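Local coordinates for zinc finger (CCCH type) motif-containing protein (Toxoplasma gondii, PDB 7NG2), which is a CPSF4 protein that probably reads N6-methyladenosine in mRNA through its YTH domain, coupling m6A recognition to polyadenylation, at residues A[102-114]-A[143-156]. Sequence-based numbering, arbitrary orientation.
Sequences WLKQCKIEFEELG and LCTWMSQRPSEDLL
Lys104 and Arg150 carry much of the polar contact between strand 98-109 and residues 143-156, which include the end of helix 137-149, in this YTH-domain fragment. Residues 143-149 of the helix cross residues 102-109 of the strand at about a right angle. Lys104 leans over the C-terminal part of the helix. Its CG is anti to the backbone N (chi1 -176°), and a bend at chi2 sends the ammonium past the Met147 carbonyl. There Lys104 NZ donates three bonds: to Arg150 O at 2.7 Å, to Ser152 OG at 2.9 Å and to Ser148 O, the last from above the carbonyl plane. One charge thus gathers the carbonyls of Ser148 and Arg150 and the hydroxyl of Ser152.

Arg150 reaches the other way, toward the 3-10 segment 110-113. It meets Glu112 end-on in a two-nitrogen salt bridge, with the carboxylate and guanidinium planes 51° apart. Arg150 NH2 comes to Glu112 OE1 at 2.7 Å from above the carboxylate plane; NH1 takes the syn side of OE2. Ile108 CG1 lies over one guanidinium face. Glu109 N also donates to Glu112 OE2, which helps hold the carboxylate in place.

Between these polar groups, Met147 CG rests on Cys106 SG (3.6 Å) and Ile108 CG2. Met147 also touches Phe68 and Leu59, so it sits between the helix and strands 67-74 and 55-62. Farther along, Leu113 sends CD1 to Leu143 CD2 and CD2 to Trp146 CE3.

Beyond the helix, residues 152-155 run beside the strand. Glu153 N bonds to Gln105 O at 2.9 Å, nearly straight at an N-H...O angle of 170°. Water 4 joins Lys107 N to Pro151 O and Glu153 OE2. The Gln105 side chain slides past Leu155 in the opposite direction, and its OE1 accepts Leu155 N at 2.9 Å.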
loop_
_atom_site.group_PDB
_atom_site.type_symbol
_atom_site.label_atom_id
_atom_site.label_comp_id
_atom_site.label_asym_id
_atom_site.label_seq_id
_atom_site.Cartn_x
_atom_site.Cartn_y
_atom_site.Cartn_z
ATOM N N TRP A 102 7.718 -4.798 -2.040
ATOM C CA TRP A 102 7.886 -3.381 -2.318
ATOM C C TRP A 102 8.384 -3.205 -3.748
ATOM O O TRP A 102 9.315 -3.889 -4.184
ATOM C CB TRP A 102 8.834 -2.739 -1.304
ATOM C CG TRP A 102 8.136 -2.392 -0.016
ATOM C CD1 TRP A 102 7.745 -3.259 0.973
ATOM C CD2 TRP A 102 7.734 -1.087 0.417
ATOM N NE1 TRP A 102 7.124 -2.570 1.984
ATOM C CE2 TRP A 102 7.106 -1.236 1.672
ATOM C CE3 TRP A 102 7.839 0.195 -0.136
ATOM C CZ2 TRP A 102 6.601 -0.154 2.387
ATOM C CZ3 TRP A 102 7.338 1.268 0.580
ATOM C CH2 TRP A 102 6.723 1.085 1.827
ATOM N N LEU A 103 7.722 -2.321 -4.491
ATOM C CA LEU A 103 8.024 -2.096 -5.895
ATOM C C LEU A 103 8.634 -0.733 -6.166
ATOM O O LEU A 103 9.189 -0.520 -7.250
ATOM C CB LEU A 103 6.748 -2.258 -6.736
ATOM C CG LEU A 103 6.170 -3.675 -6.666
ATOM C CD1 LEU A 103 4.794 -3.756 -7.324
ATOM C CD2 LEU A 103 7.137 -4.670 -7.307
ATOM N N LYS A 104 8.528 0.198 -5.218
ATOM C CA LYS A 104 9.202 1.485 -5.325
ATOM C C LYS A 104 9.331 2.061 -3.926
ATOM O O LYS A 104 8.403 1.950 -3.125
ATOM C CB LYS A 104 8.401 2.470 -6.184
ATOM C CG LYS A 104 9.092 3.807 -6.428
ATOM C CD LYS A 104 10.356 3.643 -7.258
ATOM C CE LYS A 104 10.988 4.976 -7.622
ATOM N NZ LYS A 104 12.056 4.795 -8.660
ATOM N N GLN A 105 10.496 2.632 -3.637
ATOM C CA GLN A 105 10.697 3.520 -2.498
ATOM C C GLN A 105 11.004 4.900 -3.058
ATOM O O GLN A 105 11.886 5.043 -3.909
ATOM C CB GLN A 105 11.879 3.057 -1.650
ATOM C CG GLN A 105 11.680 1.703 -0.998
ATOM C CD GLN A 105 12.915 1.220 -0.267
ATOM O OE1 GLN A 105 13.449 1.911 0.597
ATOM N NE2 GLN A 105 13.365 0.022 -0.604
ATOM N N CYS A 106 10.288 5.917 -2.590
ATOM C CA CYS A 106 10.437 7.241 -3.175
ATOM C C CYS A 106 9.973 8.264 -2.156
ATOM O O CYS A 106 9.538 7.928 -1.052
ATOM C CB CYS A 106 9.562 7.392 -4.423
ATOM S SG CYS A 106 7.795 7.128 -4.124
ATOM N N LYS A 107 10.050 9.526 -2.553
ATOM C CA LYS A 107 9.441 10.626 -1.821
ATOM C C LYS A 107 8.596 11.416 -2.804
ATOM O O LYS A 107 9.107 11.899 -3.821
ATOM C CB LYS A 107 10.514 11.513 -1.192
ATOM C CG LYS A 107 11.467 10.746 -0.299
ATOM C CD LYS A 107 11.967 11.578 0.858
ATOM C CE LYS A 107 12.920 10.774 1.729
ATOM N NZ LYS A 107 13.556 11.612 2.783
ATOM N N ILE A 108 7.304 11.530 -2.514
ATOM C CA ILE A 108 6.403 12.395 -3.270
ATOM C C ILE A 108 5.387 12.970 -2.297
ATOM O O ILE A 108 4.853 12.251 -1.451
ATOM C CB ILE A 108 5.731 11.647 -4.443
ATOM C CG1 ILE A 108 4.907 12.607 -5.302
ATOM C CG2 ILE A 108 4.880 10.479 -3.942
ATOM C CD1 ILE A 108 4.470 12.004 -6.628
ATOM N N GLU A 109 5.145 14.271 -2.384
ATOM C CA GLU A 109 4.248 14.955 -1.463
ATOM C C GLU A 109 2.859 15.076 -2.071
ATOM O O GLU A 109 2.719 15.313 -3.274
ATOM C CB GLU A 109 4.772 16.359 -1.145
ATOM C CG GLU A 109 6.155 16.392 -0.521
ATOM C CD GLU A 109 6.145 15.987 0.943
ATOM O OE1 GLU A 109 5.121 16.222 1.622
ATOM O OE2 GLU A 109 7.162 15.435 1.416
ATOM N N PHE A 110 1.831 14.947 -1.223
ATOM C CA PHE A 110 0.466 15.181 -1.684
ATOM C C PHE A 110 0.353 16.534 -2.374
ATOM O O PHE A 110 -0.341 16.672 -3.388
ATOM C CB PHE A 110 -0.509 15.137 -0.505
ATOM C CG PHE A 110 -0.627 13.785 0.162
ATOM C CD1 PHE A 110 -0.820 12.625 -0.576
ATOM C CD2 PHE A 110 -0.566 13.685 1.543
ATOM C CE1 PHE A 110 -0.940 11.390 0.061
ATOM C CE2 PHE A 110 -0.686 12.458 2.183
ATOM C CZ PHE A 110 -0.872 11.312 1.439
ATOM N N GLU A 111 1.034 17.549 -1.842
ATOM C CA GLU A 111 0.910 18.885 -2.412
ATOM C C GLU A 111 1.527 18.998 -3.800
ATOM O O GLU A 111 1.130 19.886 -4.561
ATOM C CB GLU A 111 1.482 19.930 -1.461
ATOM C CG GLU A 111 0.548 20.234 -0.301
ATOM C CD GLU A 111 0.807 21.586 0.323
ATOM O OE1 GLU A 111 0.263 21.848 1.417
ATOM O OE2 GLU A 111 1.545 22.387 -0.285
ATOM N N GLU A 112 2.467 18.116 -4.155
ATOM C CA GLU A 112 2.995 18.118 -5.513
ATOM C C GLU A 112 1.959 17.666 -6.523
ATOM O O GLU A 112 2.106 17.949 -7.716
ATOM C CB GLU A 112 4.202 17.190 -5.622
ATOM C CG GLU A 112 5.406 17.637 -4.837
ATOM C CD GLU A 112 6.585 16.716 -5.042
ATOM O OE1 GLU A 112 7.288 16.874 -6.063
ATOM O OE2 GLU A 112 6.798 15.826 -4.194
ATOM N N LEU A 113 0.928 16.961 -6.082
ATOM C CA LEU A 113 -0.122 16.506 -6.975
ATOM C C LEU A 113 -1.195 17.564 -7.192
ATOM O O LEU A 113 -2.131 17.332 -7.962
ATOM C CB LEU A 113 -0.730 15.208 -6.437
ATOM C CG LEU A 113 0.339 14.159 -6.110
ATOM C CD1 LEU A 113 -0.231 13.025 -5.277
ATOM C CD2 LEU A 113 0.959 13.622 -7.389
ATOM N N GLY A 114 -1.066 18.725 -6.550
ATOM C CA GLY A 114 -2.061 19.764 -6.700
ATOM C C GLY A 114 -3.398 19.335 -6.125
ATOM O O GLY A 114 -3.483 18.577 -5.157
ATOM N N LEU A 143 -0.691 7.533 -9.864
ATOM C CA LEU A 143 0.122 7.693 -8.662
ATOM C C LEU A 143 1.309 6.746 -8.682
ATOM O O LEU A 143 2.438 7.130 -8.361
ATOM C CB LEU A 143 -0.720 7.456 -7.409
ATOM C CG LEU A 143 -1.818 8.482 -7.116
ATOM C CD1 LEU A 143 -2.642 8.030 -5.926
ATOM C CD2 LEU A 143 -1.231 9.853 -6.851
ATOM N N CYS A 144 1.087 5.513 -9.125
ATOM C CA CYS A 144 2.179 4.549 -9.171
ATOM C C CYS A 144 3.174 4.921 -10.277
ATOM O O CYS A 144 4.389 4.824 -10.083
ATOM C CB CYS A 144 1.592 3.152 -9.374
ATOM S SG CYS A 144 0.802 2.511 -7.879
ATOM N N THR A 145 2.677 5.412 -11.422
ATOM C CA THR A 145 3.571 5.892 -12.481
ATOM C C THR A 145 4.426 7.057 -11.995
ATOM O O THR A 145 5.653 7.062 -12.161
ATOM C CB THR A 145 2.767 6.299 -13.716
ATOM O OG1 THR A 145 2.147 5.138 -14.275
ATOM C CG2 THR A 145 3.687 6.950 -14.766
ATOM N N TRP A 146 3.793 8.054 -11.373
ATOM C CA TRP A 146 4.542 9.217 -10.906
ATOM C C TRP A 146 5.558 8.835 -9.830
ATOM O O TRP A 146 6.685 9.346 -9.825
ATOM C CB TRP A 146 3.589 10.308 -10.423
ATOM C CG TRP A 146 2.793 10.901 -11.545
ATOM C CD1 TRP A 146 3.213 11.117 -12.838
ATOM C CD2 TRP A 146 1.437 11.361 -11.486
ATOM N NE1 TRP A 146 2.199 11.683 -13.577
ATOM C CE2 TRP A 146 1.099 11.840 -12.771
ATOM C CE3 TRP A 146 0.470 11.406 -10.473
ATOM C CZ2 TRP A 146 -0.156 12.363 -13.066
ATOM C CZ3 TRP A 146 -0.778 11.929 -10.772
ATOM C CH2 TRP A 146 -1.081 12.395 -12.057
ATOM N N MET A 147 5.188 7.922 -8.923
ATOM C CA MET A 147 6.157 7.432 -7.941
ATOM C C MET A 147 7.308 6.710 -8.627
ATOM O O MET A 147 8.481 6.916 -8.282
ATOM C CB MET A 147 5.482 6.504 -6.926
ATOM C CG MET A 147 4.646 7.227 -5.888
ATOM S SD MET A 147 4.206 6.180 -4.486
ATOM C CE MET A 147 2.494 5.842 -4.805
ATOM N N SER A 148 6.994 5.847 -9.595
ATOM C CA SER A 148 8.042 5.075 -10.251
ATOM C C SER A 148 9.048 5.974 -10.956
ATOM O O SER A 148 10.236 5.636 -11.018
ATOM C CB SER A 148 7.429 4.074 -11.225
ATOM O OG SER A 148 6.684 3.103 -10.524
ATOM N N GLN A 149 8.600 7.137 -11.461
ATOM C CA GLN A 149 9.492 8.057 -12.172
ATOM C C GLN A 149 10.454 8.783 -11.243
ATOM O O GLN A 149 11.479 9.293 -11.711
ATOM C CB GLN A 149 8.688 9.118 -12.926
ATOM C CG GLN A 149 7.824 8.535 -13.992
ATOM C CD GLN A 149 6.940 9.557 -14.662
ATOM O OE1 GLN A 149 6.802 10.697 -14.205
ATOM N NE2 GLN A 149 6.337 9.154 -15.756
ATOM N N ARG A 150 10.134 8.869 -9.955
ATOM C CA ARG A 150 10.996 9.535 -8.999
ATOM C C ARG A 150 12.261 8.709 -8.796
ATOM O O ARG A 150 12.273 7.501 -9.057
ATOM C CB ARG A 150 10.275 9.655 -7.656
ATOM C CG ARG A 150 9.092 10.606 -7.658
ATOM C CD ARG A 150 9.559 12.040 -7.771
ATOM N NE ARG A 150 8.459 12.955 -8.052
ATOM C CZ ARG A 150 7.991 13.848 -7.188
ATOM N NH1 ARG A 150 8.526 13.950 -5.976
ATOM N NH2 ARG A 150 6.988 14.642 -7.537
ATOM N N PRO A 151 13.339 9.329 -8.317
ATOM C CA PRO A 151 14.514 8.541 -7.933
ATOM C C PRO A 151 14.148 7.549 -6.842
ATOM O O PRO A 151 13.319 7.822 -5.971
ATOM C CB PRO A 151 15.505 9.594 -7.421
ATOM C CG PRO A 151 15.037 10.888 -7.998
ATOM C CD PRO A 151 13.549 10.775 -8.127
ATOM N N SER A 152 14.743 6.369 -6.919
ATOM C CA SER A 152 14.550 5.389 -5.866
ATOM C C SER A 152 15.301 5.831 -4.617
ATOM O O SER A 152 16.468 6.223 -4.681
ATOM C CB SER A 152 15.064 4.031 -6.332
ATOM O OG SER A 152 14.108 3.395 -7.170
ATOM N N GLU A 153 14.627 5.765 -3.482
ATOM C CA GLU A 153 15.230 6.023 -2.185
ATOM C C GLU A 153 15.624 4.698 -1.547
ATOM O O GLU A 153 15.047 3.651 -1.847
ATOM C CB GLU A 153 14.227 6.734 -1.279
ATOM C CG GLU A 153 13.660 8.008 -1.863
ATOM C CD GLU A 153 14.661 9.145 -1.870
ATOM O OE1 GLU A 153 15.557 9.155 -0.998
ATOM O OE2 GLU A 153 14.550 10.028 -2.746
ATOM N N ASP A 154 16.638 4.744 -0.690
ATOM C CA ASP A 154 17.028 3.593 0.120
ATOM C C ASP A 154 16.631 3.951 1.547
ATOM O O ASP A 154 17.447 4.392 2.353
ATOM C CB ASP A 154 18.518 3.289 -0.004
ATOM C CG ASP A 154 18.908 1.969 0.646
ATOM O OD1 ASP A 154 18.097 1.403 1.411
ATOM O OD2 ASP A 154 20.031 1.492 0.385
ATOM N N LEU A 155 15.346 3.760 1.847
ATOM C CA LEU A 155 14.792 4.265 3.093
ATOM C C LEU A 155 15.412 3.602 4.315
ATOM O O LEU A 155 15.376 4.185 5.404
ATOM C CB LEU A 155 13.265 4.129 3.082
ATOM C CG LEU A 155 12.542 4.885 1.958
ATOM C CD1 LEU A 155 11.089 4.432 1.847
ATOM C CD2 LEU A 155 12.629 6.395 2.159
ATOM N N LEU A 156 15.999 2.414 4.160
ATOM C CA LEU A 156 16.662 1.763 5.287
ATOM C C LEU A 156 18.046 2.341 5.556
ATOM O O LEU A 156 18.540 2.244 6.684
ATOM C CB LEU A 156 16.773 0.254 5.053
ATOM C CG LEU A 156 15.468 -0.522 4.875
ATOM C CD1 LEU A 156 15.737 -2.014 4.729
ATOM C CD2 LEU A 156 14.536 -0.252 6.038
HETATM O O HOH W 1 8.709 1.199 -9.710
HETATM O O HOH W 2 12.714 1.791 -5.313
HETATM O O HOH W 3 15.702 0.334 1.766
HETATM O O HOH W 4 12.240 9.920 -4.517
#